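Local coordinates for ferrichrome ABC transporter substrate-binding protein (Staphylococcus pseudintermedius, PDB 5FLY) that probably captures ferrichrome-type iron siderophores outside the cell membrane and delivers them to an ABC transporter for uptake, at residues F161-K166 and T221-D226. Residues are numbered along the deposited sequence; the frame is centred on the assembly and turned at random.
Sequences FEDFDK and TAKAKD. With 7PG (2,5,8,11,14,17,20,23-octaoxapentacosan-25-ol), chain P.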
ATOM      1  N   PHE A 161       1.323  -7.237  12.140  1.00  8.69           N
ATOM      2  CA  PHE A 161       0.553  -8.427  11.815  1.00  8.66           C
ATOM      3  C   PHE A 161      -0.775  -8.037  11.158  1.00 10.77           C
ATOM      4  O   PHE A 161      -1.344  -6.978  11.457  1.00 12.25           O
ATOM      5  CB  PHE A 161       0.277  -9.261  13.055  1.00  8.09           C
ATOM      6  CG  PHE A 161       1.513  -9.886  13.679  1.00  8.86           C
ATOM      7  CD1 PHE A 161       2.346 -10.746  12.961  1.00  8.57           C
ATOM      8  CD2 PHE A 161       1.815  -9.629  15.008  1.00  9.64           C
ATOM      9  CE1 PHE A 161       3.466 -11.322  13.574  1.00  9.68           C
ATOM     10  CE2 PHE A 161       2.927 -10.193  15.617  1.00 10.99           C
ATOM     11  CZ  PHE A 161       3.752 -11.044  14.902  1.00  9.44           C
ATOM     12  N   GLU A 162      -1.256  -8.872  10.241  1.00  8.40           N
ATOM     13  CA  GLU A 162      -2.639  -8.740   9.781  1.00  7.75           C
ATOM     14  C   GLU A 162      -3.398 -10.033  10.005  1.00  8.77           C
ATOM     15  O   GLU A 162      -2.929 -11.114   9.645  1.00  7.92           O
ATOM     16  CB  GLU A 162      -2.721  -8.357   8.299  1.00  8.77           C
ATOM     17  CG  GLU A 162      -4.162  -8.350   7.773  1.00  9.82           C
ATOM     18  CD  GLU A 162      -4.310  -7.762   6.386  1.00 10.41           C
ATOM     19  OE1 GLU A 162      -3.278  -7.502   5.714  1.00 10.38           O
ATOM     20  OE2 GLU A 162      -5.469  -7.559   5.969  1.00 10.46           O
ATOM     21  N   ASP A 163      -4.576  -9.879  10.601  1.00  9.33           N
ATOM     22  CA  ASP A 163      -5.558 -10.942  10.803  1.00 10.78           C
ATOM     23  C   ASP A 163      -6.504 -10.936   9.596  1.00 10.18           C
ATOM     24  O   ASP A 163      -7.275  -9.995   9.403  1.00  8.34           O
ATOM     25  CB  ASP A 163      -6.284 -10.697  12.145  1.00 13.34           C
ATOM     26  CG  ASP A 163      -7.586 -11.485  12.299  1.00 16.03           C
ATOM     27  OD1 ASP A 163      -7.601 -12.698  12.014  1.00 15.18           O
ATOM     28  OD2 ASP A 163      -8.593 -10.881  12.759  1.00 17.93           O
ATOM     29  N   PHE A 164      -6.404 -11.958   8.747  1.00  8.46           N
ATOM     30  CA  PHE A 164      -7.196 -12.003   7.530  1.00  9.79           C
ATOM     31  C   PHE A 164      -7.558 -13.439   7.179  1.00 10.45           C
ATOM     32  O   PHE A 164      -6.678 -14.288   7.068  1.00 10.07           O
ATOM     33  CB  PHE A 164      -6.440 -11.364   6.363  1.00  9.70           C
ATOM     34  CG  PHE A 164      -7.203 -11.396   5.076  1.00 10.63           C
ATOM     35  CD1 PHE A 164      -8.167 -10.446   4.813  1.00 11.28           C
ATOM     36  CD2 PHE A 164      -6.976 -12.399   4.136  1.00 11.03           C
ATOM     37  CE1 PHE A 164      -8.890 -10.476   3.640  1.00 12.19           C
ATOM     38  CE2 PHE A 164      -7.700 -12.428   2.948  1.00 10.77           C
ATOM     39  CZ  PHE A 164      -8.649 -11.465   2.704  1.00 11.42           C
ATOM     40  N   ASP A 165      -8.857 -13.684   7.024  1.00 11.11           N
ATOM     41  CA  ASP A 165      -9.404 -15.010   6.719  1.00 13.20           C
ATOM     42  C   ASP A 165      -8.795 -16.103   7.604  1.00 12.78           C
ATOM     43  O   ASP A 165      -8.431 -17.192   7.132  1.00 11.21           O
ATOM     44  CB  ASP A 165      -9.204 -15.335   5.237  1.00 12.92           C
ATOM     45  CG  ASP A 165     -10.073 -14.484   4.321  1.00 12.80           C
ATOM     46  OD1 ASP A 165     -10.893 -13.679   4.833  1.00 12.72           O
ATOM     47  OD2 ASP A 165      -9.962 -14.644   3.073  1.00 12.71           O
ATOM     48  N   LYS A 166      -8.695 -15.792   8.892  1.00 11.85           N
ATOM     49  CA  LYS A 166      -8.282 -16.735   9.935  1.00 11.04           C
ATOM     50  C   LYS A 166      -6.815 -17.134   9.820  1.00 13.03           C
ATOM     51  O   LYS A 166      -6.374 -18.094  10.453  1.00 15.99           O
ATOM     52  CB  LYS A 166      -9.171 -17.979   9.913  1.00 11.73           C
ATOM     53  CG  LYS A 166     -10.666 -17.662  10.012  1.00 11.16           C
ATOM     54  CD  LYS A 166     -11.001 -16.893  11.287  1.00 10.81           C
ATOM     55  CE  LYS A 166     -12.495 -16.820  11.490  1.00 11.77           C
ATOM     56  NZ  LYS A 166     -12.882 -16.014  12.684  1.00 12.65           N
ATOM     57  N   THR A 221      -1.611  -4.691  14.972  1.00  8.82           N
ATOM     58  CA  THR A 221      -2.449  -5.688  14.311  1.00  9.63           C
ATOM     59  C   THR A 221      -3.497  -5.021  13.421  1.00  9.18           C
ATOM     60  O   THR A 221      -4.368  -4.290  13.890  1.00  9.28           O
ATOM     61  CB  THR A 221      -3.145  -6.597  15.330  1.00 13.85           C
ATOM     62  OG1 THR A 221      -2.143  -7.301  16.065  1.00 14.08           O
ATOM     63  CG2 THR A 221      -4.082  -7.611  14.634  1.00 15.41           C
ATOM     64  N   ALA A 222      -3.386  -5.285  12.127  1.00  7.91           N
ATOM     65  CA  ALA A 222      -4.370  -4.834  11.157  1.00  7.87           C
ATOM     66  C   ALA A 222      -5.474  -5.869  11.067  1.00  8.19           C
ATOM     67  O   ALA A 222      -5.198  -7.039  10.809  1.00  8.02           O
ATOM     68  CB  ALA A 222      -3.735  -4.619   9.810  1.00  7.69           C
ATOM     69  N   LYS A 223      -6.706  -5.442  11.312  1.00  8.19           N
ATOM     70  CA  LYS A 223      -7.848  -6.349  11.271  1.00  8.67           C
ATOM     71  C   LYS A 223      -9.106  -5.615  10.858  1.00  8.61           C
ATOM     72  O   LYS A 223      -9.177  -4.381  10.902  1.00  8.71           O
ATOM     73  CB  LYS A 223      -8.067  -7.016  12.627  1.00 10.75           C
ATOM     74  CG  LYS A 223      -8.391  -6.036  13.757  1.00 11.29           C
ATOM     75  CD  LYS A 223      -8.656  -6.757  15.080  1.00 12.00           C
ATOM     76  CE  LYS A 223      -9.993  -7.492  15.064  1.00 11.77           C
ATOM     77  NZ  LYS A 223     -11.150  -6.563  15.107  1.00 13.93           N
ATOM     78  N   ALA A 224     -10.100  -6.384  10.439  1.00  9.08           N
ATOM     79  CA  ALA A 224     -11.391  -5.797  10.113  1.00 10.01           C
ATOM     80  C   ALA A 224     -12.074  -5.279  11.363  1.00  9.63           C
ATOM     81  O   ALA A 224     -12.026  -5.890  12.420  1.00  9.24           O
ATOM     82  CB  ALA A 224     -12.276  -6.805   9.417  1.00 12.25           C
ATOM     83  N   LYS A 225     -12.739  -4.142  11.223  1.00 15.59           N
ATOM     84  CA  LYS A 225     -13.429  -3.524  12.344  1.00 18.86           C
ATOM     85  C   LYS A 225     -14.497  -4.455  12.918  1.00 19.31           C
ATOM     86  O   LYS A 225     -14.704  -4.487  14.129  1.00 23.17           O
ATOM     87  CB  LYS A 225     -14.050  -2.201  11.891  1.00 22.99           C
ATOM     88  CG  LYS A 225     -13.981  -1.082  12.910  1.00 27.06           C
ATOM     89  CD  LYS A 225     -14.252   0.258  12.225  1.00 29.14           C
ATOM     90  CE  LYS A 225     -14.250   1.426  13.199  1.00 29.95           C
ATOM     91  NZ  LYS A 225     -14.359   2.723  12.463  1.00 31.07           N
ATOM     92  N   ASP A 226     -15.145  -5.238  12.057  1.00 18.50           N
ATOM     93  CA  ASP A 226     -16.257  -6.097  12.485  1.00 18.18           C
ATOM     94  C   ASP A 226     -15.825  -7.510  12.900  1.00 17.59           C
ATOM     95  O   ASP A 226     -16.663  -8.341  13.262  1.00 21.11           O
ATOM     96  CB  ASP A 226     -17.317  -6.185  11.375  1.00 23.26           C
ATOM     97  CG  ASP A 226     -16.836  -6.950  10.138  1.00 31.17           C
ATOM     98  OD1 ASP A 226     -15.610  -7.122   9.962  1.00 32.91           O
ATOM     99  OD2 ASP A 226     -17.698  -7.375   9.331  1.00 37.02           O
TER
HETATM  100  C2  7PG P1295      -6.020  -6.242  -0.601  1.00 40.77           C
HETATM  101  O1  7PG P1295      -6.784  -6.823   0.420  1.00 42.64           O
HETATM  102  C3  7PG P1295      -6.023  -7.566   1.329  1.00 40.90           C
HETATM  103  C4  7PG P1295      -6.140  -9.055   1.016  1.00 43.06           C
HETATM  104  O2  7PG P1295      -5.704  -9.832   2.099  1.00 46.21           O
HETATM  105  C5  7PG P1295      -4.423  -9.519   2.564  1.00 41.44           C
HETATM  106  C6  7PG P1295      -3.670 -10.767   3.014  1.00 39.74           C
HETATM  107  O3  7PG P1295      -2.306 -10.617   2.725  1.00 39.09           O
HETATM  108  C7  7PG P1295      -1.899 -10.983   1.436  1.00 36.54           C
HETATM  109  C8  7PG P1295      -0.482 -10.459   1.189  1.00 36.60           C
HETATM  110  O4  7PG P1295      -0.046 -10.664  -0.131  1.00 39.19           O
HETATM  111  C9  7PG P1295      -0.846 -10.071  -1.107  1.00 41.26           C
HETATM  112  C10 7PG P1295      -0.086  -9.704  -2.384  1.00 42.84           C
HETATM  113  O5  7PG P1295      -0.717  -8.562  -2.907  1.00 45.83           O
HETATM  114  C11 7PG P1295      -0.046  -7.841  -3.905  1.00 44.30           C
HETATM  115  C12 7PG P1295      -0.584  -6.407  -3.934  1.00 41.54           C
HETATM  116  O6  7PG P1295       0.441  -5.490  -3.645  1.00 41.35           O
HETATM  117  C13 7PG P1295       0.519  -4.999  -2.334  1.00 39.58           C
HETATM  118  C14 7PG P1295      -0.660  -4.075  -2.047  1.00 38.24           C
HETATM  119  O7  7PG P1295      -0.189  -2.956  -1.353  1.00 43.04           O
HETATM  120  C15 7PG P1295      -0.925  -1.778  -1.554  1.00 43.85           C
HETATM  121  O   HOH W   1      -9.845  -9.255  10.421  1.00 12.82           O
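Phe-161 and Glu-162 pair in parallel with Thr-221 and Ala-222, the short strand axes inclined by 24°, and two backbone bonds converge on one residue: Ala-222 N donates to Phe-161 O (2.7 Å, N-H...O angle 169°) and Asp-163 N to Ala-222 O (2.9 Å). Beyond the second bond the chains diverge, and a water bridges them, donating to Asp-163 O and OD2 and accepting from Ala-224 N at 2.9 Å. Glu-162 and Ala-222 share one sheet face, CB to CB 4.2 Å. With CG anti to the backbone N (chi1 174°) and an extended chain, the Glu-162 carboxylate reaches the ligand pocket, where OE1 salt-bridges Arg-177 NE and hydrogen-bonds Tyr-171 OH, and OE2 hydrogen-bonds Trp-258 NE1. Phe-164 offers a ring face to the bound polyether, 7PG O2 lying over the ring centre, 3.2 Å above its plane. Asp-163 OD2 meets Lys-223 CB (3.9 Å), whereas Lys-223 NZ bonds Ala-224 O and Ala-227 O. In this class III solute-binding protein the pairing brings Glu-162 and Phe-164 to the pocket; strand 158-164 is central in a five-stranded mixed sheet, 218-223 beside it, between 167-171 and 249-253, with Ser-254 of helix 254-257 against Glu-162 and Ala-222.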